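Local coordinates for uncharacterized periplasmic protein (Bacteroides vulgatus ATCC 8482, PDB 3ELG) that is of unknown function but adopts a BLIP-like fold of the PepSY-like family and is probably exported to the periplasm, at residues Ile82-Val96 with Tyr105-Phe117. Sequence-based numbering, arbitrary orientation.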
# COMPACT_ATOMS: atom_id res chain seq x y z
N ILE A 82 12.45 -8.92 -4.05
CA ILE A 82 11.18 -9.54 -3.67
C ILE A 82 10.49 -10.08 -4.93
O ILE A 82 9.99 -11.19 -4.95
CB ILE A 82 10.28 -8.57 -2.83
CG1 ILE A 82 10.94 -8.32 -1.46
CG2 ILE A 82 8.84 -9.13 -2.74
CD1 ILE A 82 10.12 -7.48 -0.48
N SER A 83 10.51 -9.31 -6.02
CA SER A 83 9.89 -9.77 -7.27
C SER A 83 10.61 -11.02 -7.80
O SER A 83 9.97 -11.93 -8.35
CB SER A 83 9.87 -8.65 -8.33
OG SER A 83 11.14 -8.02 -8.38
N LYS A 84 11.92 -11.07 -7.59
CA LYS A 84 12.70 -12.24 -8.01
C LYS A 84 12.21 -13.45 -7.25
O LYS A 84 11.95 -14.52 -7.81
CB LYS A 84 14.19 -12.02 -7.71
CG LYS A 84 15.09 -13.16 -8.06
CD LYS A 84 16.56 -12.77 -7.87
CE LYS A 84 17.45 -14.00 -7.84
NZ LYS A 84 18.81 -13.66 -7.33
N TYR A 85 12.08 -13.26 -5.95
CA TYR A 85 11.65 -14.34 -5.08
C TYR A 85 10.25 -14.81 -5.47
O TYR A 85 9.98 -16.00 -5.54
CB TYR A 85 11.70 -13.92 -3.62
CG TYR A 85 11.61 -15.09 -2.70
CD1 TYR A 85 10.38 -15.61 -2.34
CD2 TYR A 85 12.76 -15.69 -2.20
CE1 TYR A 85 10.28 -16.72 -1.50
CE2 TYR A 85 12.68 -16.79 -1.37
CZ TYR A 85 11.44 -17.29 -1.02
OH TYR A 85 11.41 -18.36 -0.18
N MSE A 86 9.38 -13.85 -5.72
CA MSE A 86 7.97 -14.15 -6.02
C MSE A 86 7.84 -14.93 -7.33
O MSE A 86 7.01 -15.81 -7.47
CB MSE A 86 7.12 -12.90 -6.10
CG MSE A 86 7.04 -12.18 -4.79
SE MSE A 86 6.23 -13.18 -3.33
CE MSE A 86 4.48 -13.32 -4.01
N LYS A 87 8.71 -14.58 -8.26
CA LYS A 87 8.68 -15.18 -9.60
C LYS A 87 9.15 -16.63 -9.49
O LYS A 87 8.61 -17.54 -10.13
CB LYS A 87 9.58 -14.40 -10.56
CG LYS A 87 9.63 -15.03 -11.95
CD LYS A 87 8.50 -14.46 -12.83
N ALA A 88 10.11 -16.84 -8.60
CA ALA A 88 10.77 -18.17 -8.47
C ALA A 88 9.91 -19.13 -7.67
O ALA A 88 10.01 -20.36 -7.82
CB ALA A 88 12.13 -18.02 -7.82
N ASN A 89 9.08 -18.56 -6.81
CA ASN A 89 8.41 -19.33 -5.74
C ASN A 89 6.93 -19.30 -5.75
O ASN A 89 6.28 -20.24 -5.31
CB ASN A 89 8.90 -18.86 -4.39
CG ASN A 89 10.30 -19.22 -4.15
OD1 ASN A 89 11.19 -18.37 -4.16
ND2 ASN A 89 10.53 -20.50 -3.99
N TYR A 90 6.38 -18.19 -6.19
CA TYR A 90 4.94 -18.01 -6.20
C TYR A 90 4.58 -17.52 -7.61
O TYR A 90 3.77 -16.64 -7.83
CB TYR A 90 4.48 -17.12 -4.96
CG TYR A 90 4.98 -17.65 -3.59
CD1 TYR A 90 4.25 -18.62 -2.86
CD2 TYR A 90 6.20 -17.24 -3.05
CE1 TYR A 90 4.71 -19.13 -1.60
CE2 TYR A 90 6.69 -17.77 -1.82
CZ TYR A 90 5.94 -18.73 -1.10
OH TYR A 90 6.43 -19.27 0.11
N ASN A 91 5.20 -18.16 -8.59
CA ASN A 91 4.95 -17.80 -9.99
C ASN A 91 3.51 -17.98 -10.44
O ASN A 91 2.79 -18.89 -10.00
CB ASN A 91 5.87 -18.58 -10.93
CG ASN A 91 5.49 -18.39 -12.40
OD1 ASN A 91 4.69 -19.15 -12.94
ND2 ASN A 91 6.09 -17.39 -13.05
N GLY A 92 3.09 -17.08 -11.32
CA GLY A 92 1.72 -17.12 -11.85
C GLY A 92 0.66 -16.58 -10.89
O GLY A 92 -0.51 -16.44 -11.25
N HIS A 93 1.08 -16.30 -9.66
CA HIS A 93 0.20 -15.68 -8.64
C HIS A 93 0.31 -14.18 -8.71
O HIS A 93 1.35 -13.66 -9.04
CB HIS A 93 0.52 -16.15 -7.23
CG HIS A 93 0.04 -17.53 -6.93
ND1 HIS A 93 -0.06 -18.51 -7.90
CD2 HIS A 93 -0.37 -18.11 -5.77
CE1 HIS A 93 -0.51 -19.63 -7.36
NE2 HIS A 93 -0.71 -19.41 -6.07
N LYS A 94 -0.79 -13.50 -8.44
CA LYS A 94 -0.81 -12.03 -8.45
C LYS A 94 -0.62 -11.52 -7.06
O LYS A 94 -1.32 -11.96 -6.17
CB LYS A 94 -2.21 -11.48 -8.78
CG LYS A 94 -2.54 -11.12 -10.19
CD LYS A 94 -3.99 -10.68 -10.17
CE LYS A 94 -4.55 -10.48 -11.53
NZ LYS A 94 -5.82 -9.68 -11.45
N THR A 95 0.27 -10.54 -6.87
CA THR A 95 0.28 -9.76 -5.63
C THR A 95 -0.75 -8.65 -5.73
O THR A 95 -0.62 -7.74 -6.54
CB THR A 95 1.68 -9.12 -5.32
OG1 THR A 95 2.61 -10.18 -5.12
CG2 THR A 95 1.64 -8.21 -4.09
N VAL A 96 -1.73 -8.71 -4.87
CA VAL A 96 -2.88 -7.77 -4.94
C VAL A 96 -2.80 -6.69 -3.87
O VAL A 96 -3.52 -5.67 -3.94
CB VAL A 96 -4.26 -8.49 -4.89
CG1 VAL A 96 -4.39 -9.48 -6.10
CG2 VAL A 96 -4.52 -9.16 -3.54
N TYR A 105 8.36 -6.08 4.52
CA TYR A 105 7.29 -6.10 3.50
C TYR A 105 6.37 -7.31 3.66
O TYR A 105 6.77 -8.41 4.09
CB TYR A 105 7.90 -6.12 2.12
CG TYR A 105 8.80 -4.96 1.78
CD1 TYR A 105 10.14 -4.96 2.14
CD2 TYR A 105 8.30 -3.88 1.09
CE1 TYR A 105 10.96 -3.90 1.81
CE2 TYR A 105 9.10 -2.83 0.77
CZ TYR A 105 10.43 -2.82 1.14
OH TYR A 105 11.20 -1.76 0.76
N GLU A 106 5.10 -7.07 3.37
CA GLU A 106 4.14 -8.17 3.38
C GLU A 106 3.36 -8.09 2.09
O GLU A 106 2.73 -7.04 1.78
CB GLU A 106 3.17 -8.02 4.53
CG GLU A 106 3.85 -7.92 5.91
CD GLU A 106 2.86 -7.65 7.06
OE1 GLU A 106 1.68 -7.31 6.82
OE2 GLU A 106 3.30 -7.79 8.21
N LEU A 107 3.51 -9.12 1.28
CA LEU A 107 2.78 -9.22 0.03
C LEU A 107 1.66 -10.21 0.12
O LEU A 107 1.85 -11.34 0.48
CB LEU A 107 3.69 -9.63 -1.10
CG LEU A 107 4.70 -8.59 -1.65
CD1 LEU A 107 5.74 -8.09 -0.67
CD2 LEU A 107 5.33 -9.09 -2.92
N THR A 108 0.45 -9.76 -0.23
CA THR A 108 -0.73 -10.60 -0.16
C THR A 108 -1.17 -11.02 -1.54
O THR A 108 -1.33 -10.21 -2.47
CB THR A 108 -1.91 -9.95 0.57
OG1 THR A 108 -1.47 -9.46 1.83
CG2 THR A 108 -3.02 -10.98 0.77
N LEU A 109 -1.32 -12.33 -1.70
CA LEU A 109 -1.70 -12.88 -3.00
C LEU A 109 -3.22 -12.91 -3.13
O LEU A 109 -3.97 -12.75 -2.15
CB LEU A 109 -1.13 -14.29 -3.22
CG LEU A 109 0.38 -14.39 -2.96
CD1 LEU A 109 0.94 -15.79 -3.25
CD2 LEU A 109 1.14 -13.34 -3.79
N GLU A 110 -3.62 -13.19 -4.35
CA GLU A 110 -5.04 -13.22 -4.70
C GLU A 110 -5.79 -14.23 -3.84
O GLU A 110 -6.97 -14.06 -3.55
CB GLU A 110 -5.24 -13.57 -6.18
CG GLU A 110 -5.09 -15.05 -6.46
CD GLU A 110 -3.63 -15.52 -6.46
OE1 GLU A 110 -2.85 -15.05 -7.32
OE2 GLU A 110 -3.29 -16.36 -5.58
N ASN A 111 -5.09 -15.31 -3.48
CA ASN A 111 -5.66 -16.39 -2.65
C ASN A 111 -5.61 -16.12 -1.15
O ASN A 111 -6.03 -16.93 -0.32
CB ASN A 111 -5.04 -17.75 -3.01
CG ASN A 111 -3.63 -17.92 -2.47
OD1 ASN A 111 -2.99 -16.96 -2.05
ND2 ASN A 111 -3.14 -19.15 -2.47
N GLY A 112 -5.10 -14.95 -0.81
CA GLY A 112 -5.03 -14.52 0.56
C GLY A 112 -3.78 -14.90 1.33
O GLY A 112 -3.63 -14.57 2.50
N LEU A 113 -2.94 -15.69 0.70
CA LEU A 113 -1.63 -16.00 1.28
C LEU A 113 -0.89 -14.69 1.48
O LEU A 113 -0.90 -13.86 0.58
CB LEU A 113 -0.84 -16.89 0.33
CG LEU A 113 -0.05 -18.06 0.88
CD1 LEU A 113 -0.95 -18.94 1.79
CD2 LEU A 113 0.58 -18.82 -0.30
N GLU A 114 -0.23 -14.54 2.64
CA GLU A 114 0.65 -13.39 2.87
C GLU A 114 2.07 -13.85 2.93
O GLU A 114 2.38 -14.81 3.60
CB GLU A 114 0.29 -12.68 4.15
CG GLU A 114 1.10 -11.39 4.38
CD GLU A 114 0.90 -10.79 5.76
OE1 GLU A 114 -0.26 -10.43 6.07
OE2 GLU A 114 1.89 -10.65 6.50
N VAL A 115 2.90 -13.24 2.10
CA VAL A 115 4.31 -13.58 2.04
C VAL A 115 5.11 -12.45 2.66
O VAL A 115 5.07 -11.30 2.19
CB VAL A 115 4.77 -13.85 0.56
CG1 VAL A 115 6.14 -14.50 0.58
CG2 VAL A 115 3.75 -14.73 -0.20
N ASP A 116 5.83 -12.79 3.73
CA ASP A 116 6.58 -11.81 4.54
C ASP A 116 8.07 -11.82 4.28
O ASP A 116 8.71 -12.88 4.23
CB ASP A 116 6.34 -12.01 6.04
CG ASP A 116 4.92 -11.77 6.46
OD1 ASP A 116 4.10 -11.17 5.70
OD2 ASP A 116 4.63 -12.18 7.61
N PHE A 117 8.60 -10.62 4.12
CA PHE A 117 10.03 -10.34 3.86
C PHE A 117 10.60 -9.31 4.84
O PHE A 117 9.89 -8.46 5.38
CB PHE A 117 10.22 -9.78 2.44
CG PHE A 117 9.72 -10.68 1.38
CD1 PHE A 117 8.39 -10.68 1.03
CD2 PHE A 117 10.59 -11.57 0.74
CE1 PHE A 117 7.93 -11.51 0.03
CE2 PHE A 117 10.12 -12.45 -0.22
CZ PHE A 117 8.78 -12.41 -0.58
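The ring of F117 has the CG2 methyl of I82 over one face, 4.0 Å from its centroid and 19° off the normal, a CH-pi contact, while Y85 and the selenium of M86 meet it at the edge. In the conformer described, one of two modelled for Y85, that edge points into the face of the Y85 ring in an offset edge-to-face pair, the planes at 82°, and Y85 in turn lies nearly parallel to F123 of strand 123-127. This is the helix-on-antiparallel-sheet packing of a BLIP-like, PepSY-like domain: helix 80-89 lies over strands 104-109 and 114-117, then the chain turns at Y90-H93 and joins the same sheet as strand 95-101.

I82 spreads its two branches. With CG1 beside the backbone N (chi1 -68°), CG2 falls anti to it, and that methyl also touches CD2 of L107 at 3.5 Å, while CD1 at the end of the other branch reaches the base of the Y105 ring. M86, selenomethionine here, is bent at both chi2 and chi3; its SE sits 3.8 Å from CZ of F117, a Met-aromatic contact, and its CE meets CD2 of L109 tip to tip, tightly, at 3.3 Å. Beyond it the Y90 ring rests obliquely against L113 and V115, and CD1 of L109 lies at the edge of the H93 imidazole, near its plane.

Where the strands meet, T95 and L109 form a non-hydrogen-bonded antiparallel pair, and next to it V96 N donates a hydrogen bond to T108 O, 2.9 Å. K94 sends its ammonium to the carbonyl of N70. At the L109-G112 type I turn, E110 folds its bent side chain back so that OE1 accepts the backbone N-H of K94 nearly along the C-O axis, at 2.8 Å, and OE2 accepts from N111 N.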